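Local coordinates for uncharacterized protein (Pyrococcus abyssi, PDB 5IFF), which probably excises adenine from its recognition sequence as a restriction DNA glycosylase, and also binds nonspecific double-stranded DNA as a tetramer, at residues A[60-63]-A[67-70]; A[154-159]-A[199-204]. The protein carries 2 engineered substitutions. One frame throughout, in Å; residues are numbered along the deposited sequence.

The two contacts differ in place and chemistry. Interaction 1 is a local, largely surface contact inside the loop that leads from strand 54-59 to helix 72-81, and it is made mostly of tyrosine rings, a methyl group and carbonyl oxygens. Interaction 2 is smaller and buried, and sets a serine of strand 154-163 against the turn joining helices 188-201 and 203-216. They meet through a probable hydrogen bond from Ile60 N to Val158 O, where the chain leaving strand 54-59 runs beside strand 154-163; both residues have been seen to bind adenine, which is absent from this chain here. Tyr62 and Ser202 both bond to His205, so the two contacts also share helix 203-216.

Interaction 1: residues A[60-63]-A[67-70]; sequences ISYA and KYDY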
loop_
_atom_site.group_PDB
_atom_site.type_symbol
_atom_site.label_atom_id
_atom_site.label_comp_id
_atom_site.label_asym_id
_atom_site.label_seq_id
_atom_site.Cartn_x
_atom_site.Cartn_y
_atom_site.Cartn_z
ATOM N N ILE A 60 3.405 -10.824 18.188
ATOM C CA ILE A 60 4.190 -11.996 17.876
ATOM C C ILE A 60 3.314 -13.095 17.226
ATOM O O ILE A 60 2.099 -13.174 17.468
ATOM C CB ILE A 60 4.885 -12.526 19.133
ATOM C CG1 ILE A 60 5.943 -13.574 18.780
ATOM C CG2 ILE A 60 3.848 -13.082 20.150
ATOM C CD1 ILE A 60 6.820 -13.966 20.016
ATOM N N SER A 61 3.935 -13.905 16.368
ATOM C CA SER A 61 3.203 -14.931 15.592
ATOM C C SER A 61 3.836 -16.302 15.854
ATOM O O SER A 61 4.900 -16.372 16.470
ATOM C CB SER A 61 3.241 -14.626 14.081
ATOM O OG SER A 61 2.611 -13.406 13.788
ATOM N N TYR A 62 3.213 -17.386 15.364
ATOM C CA TYR A 62 3.859 -18.715 15.510
ATOM C C TYR A 62 4.004 -19.405 14.125
ATOM O O TYR A 62 4.582 -20.476 14.012
ATOM C CB TYR A 62 3.069 -19.595 16.501
ATOM C CG TYR A 62 1.572 -19.706 16.222
ATOM C CD1 TYR A 62 1.102 -20.483 15.174
ATOM C CD2 TYR A 62 0.635 -19.020 17.013
ATOM C CE1 TYR A 62 -0.284 -20.592 14.879
ATOM C CE2 TYR A 62 -0.753 -19.109 16.746
ATOM C CZ TYR A 62 -1.202 -19.913 15.683
ATOM O OH TYR A 62 -2.532 -20.022 15.374
ATOM N N ALA A 63 3.493 -18.776 13.064
ATOM C CA ALA A 63 3.601 -19.353 11.729
ATOM C C ALA A 63 3.729 -18.241 10.707
ATOM O O ALA A 63 3.339 -17.085 10.973
ATOM C CB ALA A 63 2.397 -20.251 11.423
ATOM N N LYS A 67 3.934 -22.164 7.562
ATOM C CA LYS A 67 4.985 -22.987 8.160
ATOM C C LYS A 67 5.262 -22.591 9.623
ATOM O O LYS A 67 5.232 -21.416 9.969
ATOM C CB LYS A 67 6.261 -22.879 7.324
ATOM C CG LYS A 67 6.115 -23.406 5.859
ATOM C CD LYS A 67 5.944 -24.923 5.823
ATOM C CE LYS A 67 6.344 -25.546 4.470
ATOM N NZ LYS A 67 5.420 -25.198 3.368
ATOM N N TYR A 68 5.540 -23.567 10.475
ATOM C CA TYR A 68 5.746 -23.267 11.902
ATOM C C TYR A 68 7.222 -23.192 12.221
ATOM O O TYR A 68 7.706 -23.961 13.035
ATOM C CB TYR A 68 5.056 -24.316 12.780
ATOM C CG TYR A 68 3.557 -24.198 12.738
ATOM C CD1 TYR A 68 2.837 -24.468 11.553
ATOM C CD2 TYR A 68 2.859 -23.801 13.842
ATOM C CE1 TYR A 68 1.460 -24.327 11.519
ATOM C CE2 TYR A 68 1.492 -23.677 13.825
ATOM C CZ TYR A 68 0.797 -23.930 12.679
ATOM O OH TYR A 68 -0.576 -23.751 12.691
ATOM N N ASP A 69 7.949 -22.312 11.537
ATOM C CA ASP A 69 9.343 -22.036 11.924
ATOM C C ASP A 69 9.577 -20.506 11.936
ATOM O O ASP A 69 10.361 -19.968 11.146
ATOM C CB ASP A 69 10.324 -22.733 10.979
ATOM C CG ASP A 69 11.782 -22.540 11.396
ATOM O OD1 ASP A 69 12.043 -22.343 12.608
ATOM O OD2 ASP A 69 12.665 -22.593 10.502
ATOM N N TYR A 70 8.843 -19.826 12.791
ATOM C CA TYR A 70 8.787 -18.356 12.731
ATOM C C TYR A 70 8.452 -17.801 14.073
ATOM O O TYR A 70 7.470 -18.237 14.680
ATOM C CB TYR A 70 7.722 -17.916 11.722
ATOM C CG TYR A 70 7.572 -16.388 11.555
ATOM C CD1 TYR A 70 8.594 -15.624 10.967
ATOM C CD2 TYR A 70 6.385 -15.734 11.935
ATOM C CE1 TYR A 70 8.449 -14.238 10.781
ATOM C CE2 TYR A 70 6.216 -14.353 11.729
ATOM C CZ TYR A 70 7.260 -13.606 11.189
ATOM O OH TYR A 70 7.094 -12.241 11.000
#
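Tyr62 carries its CG between the backbone N and the carbonyl carbon (chi1 51°), whereas Tyr68 sets its CG anti to the carbonyl carbon (chi1 -71°), and these choices send the rings out side by side in the same direction. Their planes are inclined by 22°, but the rings are slid apart and barely overlap, with Tyr62 CD1 3.5 Å from Tyr68 CE2. Ala63 lays its methyl over the centre of the Tyr68 ring, a CH-pi contact with CB 4.0 Å from the centroid. In the backbone, Ala63 CA makes a 3.2 Å CH...O contact with Lys67 O. Farther along, Tyr70 receives Ser61 CB at its ring edge, 3.8 Å from CE2. Outside the two segments, Tyr62 OH bonds to Asp208 and His205, Tyr70 OH to Glu2 and Lys24. Replacing Tyr68 by a serine would probably uncover the Ala63 methyl and leave one flank of the Tyr62 ring without its neighbour. The loop joins strand 54-59 to helix 72-81 and begins at Ile60, seen to bind adenine. No hydrogen bond joins 60-63 to 67-70, suggesting that ring packing and outside polar partners, such as Ser73 OG bonded to both Tyr62 O and Tyr70 N, largely shape the loop.

Interaction 2: residues A[154-159]-A[199-204]; sequences YQSMVY and IIASET
Ser156 and Ala201 meet at the tight centre of this small contact, which covers only 122 Å² in all. The serine faces the helical segment and puts OG between its backbone N and carbonyl carbon (chi1 47°), which brings OG to 3.6 Å from Ala201 CB. Ser156 CB stands alongside the same methyl, 3.9 Å from Ala201 CB, so a two-atom side chain rests against a one-atom one and the CA atoms of the pair come within 6.0 Å. Such short side chains let the end of a helix approach the strand closely. Ser202 adds a lighter touch, its CB 4.1 Å from Ser156 OG. No hydrogen bond crosses the contact: Ser156 OG, although buried, is satisfied by Glu105, while Ser202 OG caps the backbone N of His205.

Away from this point the contact loosens. Val158, two residues along on the same side of the strand, points toward the helical segment but comes no nearer than 4.5 Å. Gln155 and Met157 alternate with these residues and turn to the opposite side, Gln155 being exposed; across the contact, Glu203 and Thr204 start the next helix on exposed ground.

Ser202 marks the break between the two helices, since it is the first residue to leave helix 188-201 and also the N-cap of helix 203-216. Val158 packs on Leu194, Ala197 and Phe198 of the earlier helix, while Ser156 touches His205 of the later one. Neighbouring strand 140-147 extends the floor, with Ile143 meeting both Ala201 and Ile200, and Ile200 reaches on to Phe121 of the third subunit; the junction between the two helices is thus seated on two adjacent antiparallel strands.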
loop_
_atom_site.group_PDB
_atom_site.type_symbol
_atom_site.label_atom_id
_atom_site.label_comp_id
_atom_site.label_asym_id
_atom_site.label_seq_id
_atom_site.Cartn_x
_atom_site.Cartn_y
_atom_site.Cartn_z
ATOM N N TYR A 154 -14.197 -11.665 15.047
ATOM C CA TYR A 154 -13.133 -10.948 15.726
ATOM C C TYR A 154 -11.809 -11.659 15.459
ATOM O O TYR A 154 -11.767 -12.877 15.265
ATOM C CB TYR A 154 -13.399 -10.860 17.230
ATOM C CG TYR A 154 -14.824 -10.508 17.591
ATOM C CD1 TYR A 154 -15.284 -9.196 17.486
ATOM C CD2 TYR A 154 -15.716 -11.487 18.036
ATOM C CE1 TYR A 154 -16.593 -8.861 17.820
ATOM C CE2 TYR A 154 -17.037 -11.157 18.371
ATOM C CZ TYR A 154 -17.466 -9.839 18.262
ATOM O OH TYR A 154 -18.767 -9.497 18.588
ATOM N N GLN A 155 -10.732 -10.896 15.407
ATOM C CA GLN A 155 -9.424 -11.492 15.272
ATOM C C GLN A 155 -8.721 -11.292 16.616
ATOM O O GLN A 155 -8.742 -10.185 17.139
ATOM C CB GLN A 155 -8.657 -10.825 14.146
ATOM C CG GLN A 155 -7.778 -11.725 13.338
ATOM C CD GLN A 155 -7.378 -11.068 12.036
ATOM O OE1 GLN A 155 -6.878 -9.939 12.023
ATOM N NE2 GLN A 155 -7.621 -11.758 10.928
ATOM N N SER A 156 -8.102 -12.324 17.175
ATOM C CA SER A 156 -7.357 -12.098 18.417
ATOM C C SER A 156 -5.893 -11.893 18.092
ATOM O O SER A 156 -5.359 -12.569 17.218
ATOM C CB SER A 156 -7.531 -13.275 19.396
ATOM O OG SER A 156 -7.339 -14.479 18.655
ATOM N N MET A 157 -5.212 -10.984 18.804
ATOM C CA MET A 157 -3.781 -10.797 18.553
ATOM C C MET A 157 -3.031 -10.906 19.863
ATOM O O MET A 157 -3.495 -10.400 20.867
ATOM C CB MET A 157 -3.497 -9.430 17.908
ATOM C CG MET A 157 -4.148 -9.287 16.460
ATOM S SD MET A 157 -3.213 -8.178 15.398
ATOM C CE MET A 157 -3.384 -6.647 16.307
ATOM N N VAL A 158 -1.877 -11.568 19.854
ATOM C CA VAL A 158 -1.096 -11.710 21.063
ATOM C C VAL A 158 0.144 -10.815 20.969
ATOM O O VAL A 158 0.774 -10.737 19.899
ATOM C CB VAL A 158 -0.674 -13.190 21.301
ATOM C CG1 VAL A 158 0.302 -13.292 22.550
ATOM C CG2 VAL A 158 -1.924 -14.064 21.508
ATOM N N TYR A 159 0.481 -10.146 22.072
ATOM C CA TYR A 159 1.576 -9.184 22.126
ATOM C C TYR A 159 2.438 -9.594 23.283
ATOM O O TYR A 159 1.911 -10.047 24.324
ATOM C CB TYR A 159 1.109 -7.741 22.409
ATOM C CG TYR A 159 0.487 -7.039 21.234
ATOM C CD1 TYR A 159 -0.814 -7.329 20.853
ATOM C CD2 TYR A 159 1.194 -6.068 20.521
ATOM C CE1 TYR A 159 -1.395 -6.689 19.765
ATOM C CE2 TYR A 159 0.626 -5.422 19.448
ATOM C CZ TYR A 159 -0.669 -5.733 19.080
ATOM O OH TYR A 159 -1.232 -5.114 18.018
ATOM N N ILE A 199 -3.355 -20.294 23.260
ATOM C CA ILE A 199 -4.301 -21.336 23.605
ATOM C C ILE A 199 -5.641 -20.726 24.088
ATOM O O ILE A 199 -6.700 -21.247 23.727
ATOM C CB ILE A 199 -3.698 -22.280 24.671
ATOM C CG1 ILE A 199 -2.726 -23.238 23.985
ATOM C CG2 ILE A 199 -4.775 -23.080 25.402
ATOM C CD1 ILE A 199 -1.880 -24.014 24.996
ATOM N N ILE A 200 -5.600 -19.623 24.851
ATOM C CA ILE A 200 -6.858 -19.048 25.372
ATOM C C ILE A 200 -7.437 -17.948 24.439
ATOM O O ILE A 200 -8.561 -17.504 24.632
ATOM C CB ILE A 200 -6.702 -18.482 26.771
ATOM C CG1 ILE A 200 -5.771 -17.257 26.780
ATOM C CG2 ILE A 200 -6.238 -19.579 27.732
ATOM C CD1 ILE A 200 -5.989 -16.364 28.021
ATOM N N ALA A 201 -6.695 -17.585 23.395
ATOM C CA ALA A 201 -7.154 -16.532 22.469
ATOM C C ALA A 201 -8.346 -16.941 21.598
ATOM O O ALA A 201 -9.313 -16.156 21.425
ATOM C CB ALA A 201 -5.978 -16.103 21.569
ATOM N N SER A 202 -8.277 -18.138 21.006
ATOM C CA SER A 202 -9.374 -18.672 20.174
ATOM C C SER A 202 -9.224 -20.170 20.030
ATOM O O SER A 202 -8.089 -20.688 20.140
ATOM C CB SER A 202 -9.391 -18.060 18.783
ATOM O OG SER A 202 -8.282 -18.503 17.996
ATOM N N GLU A 203 -10.322 -20.859 19.706
ATOM C CA GLU A 203 -10.216 -22.305 19.519
ATOM C C GLU A 203 -9.260 -22.609 18.372
ATOM O O GLU A 203 -8.498 -23.551 18.413
ATOM C CB GLU A 203 -11.591 -22.941 19.240
ATOM C CG GLU A 203 -11.515 -24.468 19.182
ATOM C CD GLU A 203 -12.876 -25.149 19.192
ATOM O OE1 GLU A 203 -13.902 -24.455 19.218
ATOM O OE2 GLU A 203 -12.905 -26.393 19.183
ATOM N N THR A 204 -9.303 -21.806 17.325
ATOM C CA THR A 204 -8.433 -22.044 16.186
ATOM C C THR A 204 -6.963 -21.904 16.566
ATOM O O THR A 204 -6.113 -22.731 16.178
ATOM C CB THR A 204 -8.763 -21.080 15.030
ATOM O OG1 THR A 204 -10.093 -21.360 14.571
ATOM C CG2 THR A 204 -7.807 -21.318 13.864
#